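Local coordinates for protein Old Yellow Enzyme (Pichia, PDB 6AGZ) that probably uses its bound flavin mononucleotide to reduce the carbon-carbon double bond of enone compounds asymmetrically, as an old yellow enzyme with a TIM-barrel fold, at residues S48-E58 with N376-K384. Residues are numbered along the deposited sequence; the frame is centred on the assembly and turned at random.
Sequences SMLSYYSQRAE and NDGYLTWGK
Tyr379 lays its ring over one face of Tyr52 in an offset stack, with centroids 4.2 Å apart and planes inclined by only 13°. The overlap is displaced toward the rims: Tyr379 CZ comes 3.3 Å from Tyr52 CG, and the phenol oxygen continues over the Tyr52 face toward CD2. With CG of Tyr379 anti to the backbone N (chi1 -172°), the ring reaches from its loop to the helix, where Tyr379 OH also meets Met49 CG at 3.3 Å. Ser48 O and Met49 N lie at the ring's edge, near its plane. Beside it, Leu380 turns CD1 to Ser48 CB (3.8 Å) and CD2 to the helix backbone and Tyr52 CB.

At the start of both 48-58 and 376-384, Ser48 OG donates to Asn376 OD1 over 2.7 Å, in the carbonyl plane and on a lone pair (C=O...donor angle 121°); one water joins the same hydroxyl to Asn376 ND2.

The looser, solvent side lies at the partly exposed Gln55, Glu58 and Lys384. One water accepts from Gln55 NE2 and donates to Leu380 O; a second lies close to both Gln55 OE1 and Trp382 O. Another, among buried residues, bridges Arg56 NH2 and Tyr379 O. Farther along, Lys384 NZ meets Glu58 OE1 at 3.2 Å in a salt bridge.

An alanine in place of Tyr379 would probably uncover one face of Tyr52 and open a gap beside Met49. Tyr52, which also touches Phe31 of a barrel strand, has its side chain about 8 Å from FMN. The contact thus fastens a late loop onto helix 47-57, which follows the first barrel strand: the stack and the hydroxyl-amide bond set the fit near Ser48 and Tyr52, whereas waters and a peripheral ion pair probably make a more adaptable join toward Lys384.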
loop_
_atom_site.group_PDB
_atom_site.type_symbol
_atom_site.label_atom_id
_atom_site.label_comp_id
_atom_site.label_asym_id
_atom_site.label_seq_id
_atom_site.Cartn_x
_atom_site.Cartn_y
_atom_site.Cartn_z
ATOM N N SER A 48 7.979 -41.777 -8.383
ATOM C CA SER A 48 8.548 -40.754 -9.253
ATOM C C SER A 48 8.671 -39.424 -8.523
ATOM O O SER A 48 9.693 -38.738 -8.625
ATOM C CB SER A 48 7.688 -40.599 -10.507
ATOM O OG SER A 48 7.584 -41.823 -11.214
ATOM N N MET A 49 7.628 -39.040 -7.782
ATOM C CA MET A 49 7.694 -37.814 -6.995
ATOM C C MET A 49 8.746 -37.920 -5.899
ATOM O O MET A 49 9.422 -36.936 -5.578
ATOM C CB MET A 49 6.324 -37.505 -6.394
ATOM C CG MET A 49 5.257 -37.181 -7.426
ATOM S SD MET A 49 3.606 -37.111 -6.709
ATOM C CE MET A 49 3.859 -35.913 -5.404
ATOM N N LEU A 50 8.902 -39.112 -5.316
ATOM C CA LEU A 50 9.892 -39.298 -4.262
ATOM C C LEU A 50 11.304 -39.070 -4.789
ATOM O O LEU A 50 12.100 -38.353 -4.172
ATOM C CB LEU A 50 9.755 -40.694 -3.654
ATOM C CG LEU A 50 10.646 -41.016 -2.453
ATOM C CD1 LEU A 50 10.817 -39.802 -1.564
ATOM C CD2 LEU A 50 10.074 -42.174 -1.657
ATOM N N SER A 51 11.635 -39.674 -5.934
ATOM C CA SER A 51 12.931 -39.402 -6.549
ATOM C C SER A 51 13.039 -37.942 -6.972
ATOM O O SER A 51 14.110 -37.327 -6.862
ATOM C CB SER A 51 13.145 -40.329 -7.746
ATOM O OG SER A 51 14.324 -39.985 -8.452
ATOM N N TYR A 52 11.928 -37.370 -7.437
ATOM C CA TYR A 52 11.905 -35.992 -7.917
ATOM C C TYR A 52 12.318 -35.016 -6.821
ATOM O O TYR A 52 13.189 -34.163 -7.029
ATOM C CB TYR A 52 10.503 -35.679 -8.445
ATOM C CG TYR A 52 10.230 -34.246 -8.839
ATOM C CD1 TYR A 52 10.594 -33.765 -10.089
ATOM C CD2 TYR A 52 9.558 -33.388 -7.978
ATOM C CE1 TYR A 52 10.325 -32.460 -10.459
ATOM C CE2 TYR A 52 9.284 -32.084 -8.338
ATOM C CZ TYR A 52 9.668 -31.625 -9.580
ATOM O OH TYR A 52 9.396 -30.325 -9.943
ATOM N N TYR A 53 11.706 -35.130 -5.641
ATOM C CA TYR A 53 12.094 -34.271 -4.527
ATOM C C TYR A 53 13.417 -34.703 -3.905
ATOM O O TYR A 53 14.126 -33.869 -3.330
ATOM C CB TYR A 53 10.995 -34.255 -3.464
ATOM C CG TYR A 53 9.747 -33.516 -3.889
ATOM C CD1 TYR A 53 9.691 -32.130 -3.851
ATOM C CD2 TYR A 53 8.623 -34.205 -4.327
ATOM C CE1 TYR A 53 8.551 -31.449 -4.239
ATOM C CE2 TYR A 53 7.479 -33.534 -4.716
ATOM C CZ TYR A 53 7.449 -32.157 -4.670
ATOM O OH TYR A 53 6.311 -31.485 -5.057
ATOM N N SER A 54 13.759 -35.989 -4.007
ATOM C CA SER A 54 15.011 -36.478 -3.433
ATOM C C SER A 54 16.214 -35.854 -4.127
ATOM O O SER A 54 17.163 -35.410 -3.470
ATOM C CB SER A 54 15.066 -38.003 -3.523
ATOM O OG SER A 54 16.318 -38.496 -3.077
ATOM N N GLN A 55 16.194 -35.817 -5.464
ATOM C CA GLN A 55 17.312 -35.233 -6.200
ATOM C C GLN A 55 17.478 -33.752 -5.888
ATOM O O GLN A 55 18.603 -33.239 -5.893
ATOM C CB GLN A 55 17.117 -35.437 -7.701
ATOM C CG GLN A 55 17.056 -36.892 -8.129
ATOM C CD GLN A 55 16.804 -37.046 -9.614
ATOM O OE1 GLN A 55 17.318 -36.275 -10.425
ATOM N NE2 GLN A 55 16.002 -38.040 -9.979
ATOM N N ARG A 56 16.381 -33.054 -5.607
ATOM C CA ARG A 56 16.427 -31.633 -5.303
ATOM C C ARG A 56 16.704 -31.351 -3.835
ATOM O O ARG A 56 17.040 -30.213 -3.488
ATOM C CB ARG A 56 15.118 -30.972 -5.740
ATOM C CG ARG A 56 15.016 -30.897 -7.250
ATOM C CD ARG A 56 13.595 -30.815 -7.767
ATOM N NE ARG A 56 13.601 -30.726 -9.225
ATOM C CZ ARG A 56 13.776 -31.766 -10.035
ATOM N NH1 ARG A 56 13.956 -32.980 -9.530
ATOM N NH2 ARG A 56 13.776 -31.595 -11.350
ATOM N N ALA A 57 16.576 -32.354 -2.969
ATOM C CA ALA A 57 17.018 -32.229 -1.591
ATOM C C ALA A 57 18.476 -32.627 -1.411
ATOM O O ALA A 57 19.075 -32.295 -0.381
ATOM C CB ALA A 57 16.126 -33.073 -0.675
ATOM N N GLU A 58 19.060 -33.313 -2.391
ATOM C CA GLU A 58 20.460 -33.705 -2.321
ATOM C C GLU A 58 21.366 -32.504 -2.572
ATOM O O GLU A 58 21.128 -31.706 -3.482
ATOM C CB GLU A 58 20.748 -34.802 -3.347
ATOM C CG GLU A 58 22.167 -35.346 -3.326
ATOM C CD GLU A 58 22.453 -36.256 -4.507
ATOM O OE1 GLU A 58 21.944 -35.971 -5.612
ATOM O OE2 GLU A 58 23.177 -37.259 -4.331
ATOM N N ASN A 376 6.900 -39.810 -16.399
ATOM C CA ASN A 376 8.260 -39.425 -16.045
ATOM C C ASN A 376 8.947 -38.619 -17.137
ATOM O O ASN A 376 9.991 -38.014 -16.872
ATOM C CB ASN A 376 9.102 -40.663 -15.731
ATOM C CG ASN A 376 8.655 -41.371 -14.470
ATOM O OD1 ASN A 376 7.980 -40.785 -13.625
ATOM N ND2 ASN A 376 9.035 -42.635 -14.334
ATOM N N ASP A 377 8.398 -38.608 -18.351
ATOM C CA ASP A 377 8.996 -37.850 -19.442
ATOM C C ASP A 377 8.959 -36.360 -19.131
ATOM O O ASP A 377 7.899 -35.798 -18.839
ATOM C CB ASP A 377 8.261 -38.144 -20.749
ATOM C CG ASP A 377 8.930 -37.505 -21.949
ATOM O OD1 ASP A 377 10.141 -37.212 -21.870
ATOM O OD2 ASP A 377 8.245 -37.296 -22.971
ATOM N N GLY A 378 10.125 -35.720 -19.195
ATOM C CA GLY A 378 10.238 -34.336 -18.781
ATOM C C GLY A 378 10.072 -34.111 -17.298
ATOM O O GLY A 378 9.961 -32.959 -16.866
ATOM N N TYR A 379 10.046 -35.180 -16.504
ATOM C CA TYR A 379 9.906 -35.110 -15.057
ATOM C C TYR A 379 11.112 -35.694 -14.338
ATOM O O TYR A 379 11.674 -35.047 -13.447
ATOM C CB TYR A 379 8.621 -35.836 -14.626
ATOM C CG TYR A 379 8.254 -35.664 -13.169
ATOM C CD1 TYR A 379 7.636 -34.503 -12.722
ATOM C CD2 TYR A 379 8.506 -36.670 -12.246
ATOM C CE1 TYR A 379 7.294 -34.343 -11.393
ATOM C CE2 TYR A 379 8.164 -36.519 -10.916
ATOM C CZ TYR A 379 7.559 -35.354 -10.495
ATOM O OH TYR A 379 7.219 -35.200 -9.172
ATOM N N LEU A 380 11.527 -36.907 -14.707
ATOM C CA LEU A 380 12.721 -37.537 -14.157
ATOM C C LEU A 380 13.801 -37.748 -15.210
ATOM O O LEU A 380 14.832 -38.360 -14.910
ATOM C CB LEU A 380 12.368 -38.877 -13.505
ATOM C CG LEU A 380 11.541 -38.834 -12.220
ATOM C CD1 LEU A 380 11.239 -40.243 -11.737
ATOM C CD2 LEU A 380 12.267 -38.041 -11.145
ATOM N N THR A 381 13.592 -37.260 -16.433
ATOM C CA THR A 381 14.545 -37.466 -17.516
ATOM C C THR A 381 15.711 -36.488 -17.481
ATOM O O THR A 381 16.658 -36.655 -18.257
ATOM C CB THR A 381 13.837 -37.355 -18.870
ATOM O OG1 THR A 381 12.955 -36.224 -18.858
ATOM C CG2 THR A 381 13.037 -38.614 -19.158
ATOM N N TRP A 382 15.670 -35.482 -16.612
ATOM C CA TRP A 382 16.727 -34.483 -16.565
ATOM C C TRP A 382 17.968 -35.046 -15.887
ATOM O O TRP A 382 17.884 -35.704 -14.847
ATOM C CB TRP A 382 16.251 -33.235 -15.823
ATOM C CG TRP A 382 14.957 -32.702 -16.339
ATOM C CD1 TRP A 382 13.735 -32.788 -15.736
ATOM C CD2 TRP A 382 14.746 -32.010 -17.575
ATOM N NE1 TRP A 382 12.779 -32.187 -16.517
ATOM C CE2 TRP A 382 13.373 -31.701 -17.652
ATOM C CE3 TRP A 382 15.585 -31.618 -18.623
ATOM C CZ2 TRP A 382 12.821 -31.020 -18.734
ATOM C CZ3 TRP A 382 15.034 -30.941 -19.697
ATOM C CH2 TRP A 382 13.665 -30.649 -19.745
ATOM N N GLY A 383 19.125 -34.781 -16.487
ATOM C CA GLY A 383 20.380 -35.178 -15.893
ATOM C C GLY A 383 20.977 -34.087 -15.025
ATOM O O GLY A 383 20.546 -32.934 -15.039
ATOM N N LYS A 384 21.983 -34.473 -14.248
ATOM C CA LYS A 384 22.764 -33.499 -13.503
ATOM C C LYS A 384 23.616 -32.682 -14.473
ATOM O O LYS A 384 23.575 -32.873 -15.693
ATOM C CB LYS A 384 23.624 -34.199 -12.453
ATOM C CG LYS A 384 22.836 -35.051 -11.465
ATOM C CD LYS A 384 23.216 -34.720 -10.030
ATOM C CE LYS A 384 22.822 -35.834 -9.072
ATOM N NZ LYS A 384 21.375 -35.796 -8.719
HETATM O O HOH W 1 9.038 -43.921 -11.668
HETATM O O HOH W 2 16.148 -35.832 -12.964
HETATM O O HOH W 3 15.751 -38.906 -12.718
HETATM O O HOH W 4 14.062 -34.157 -12.128
#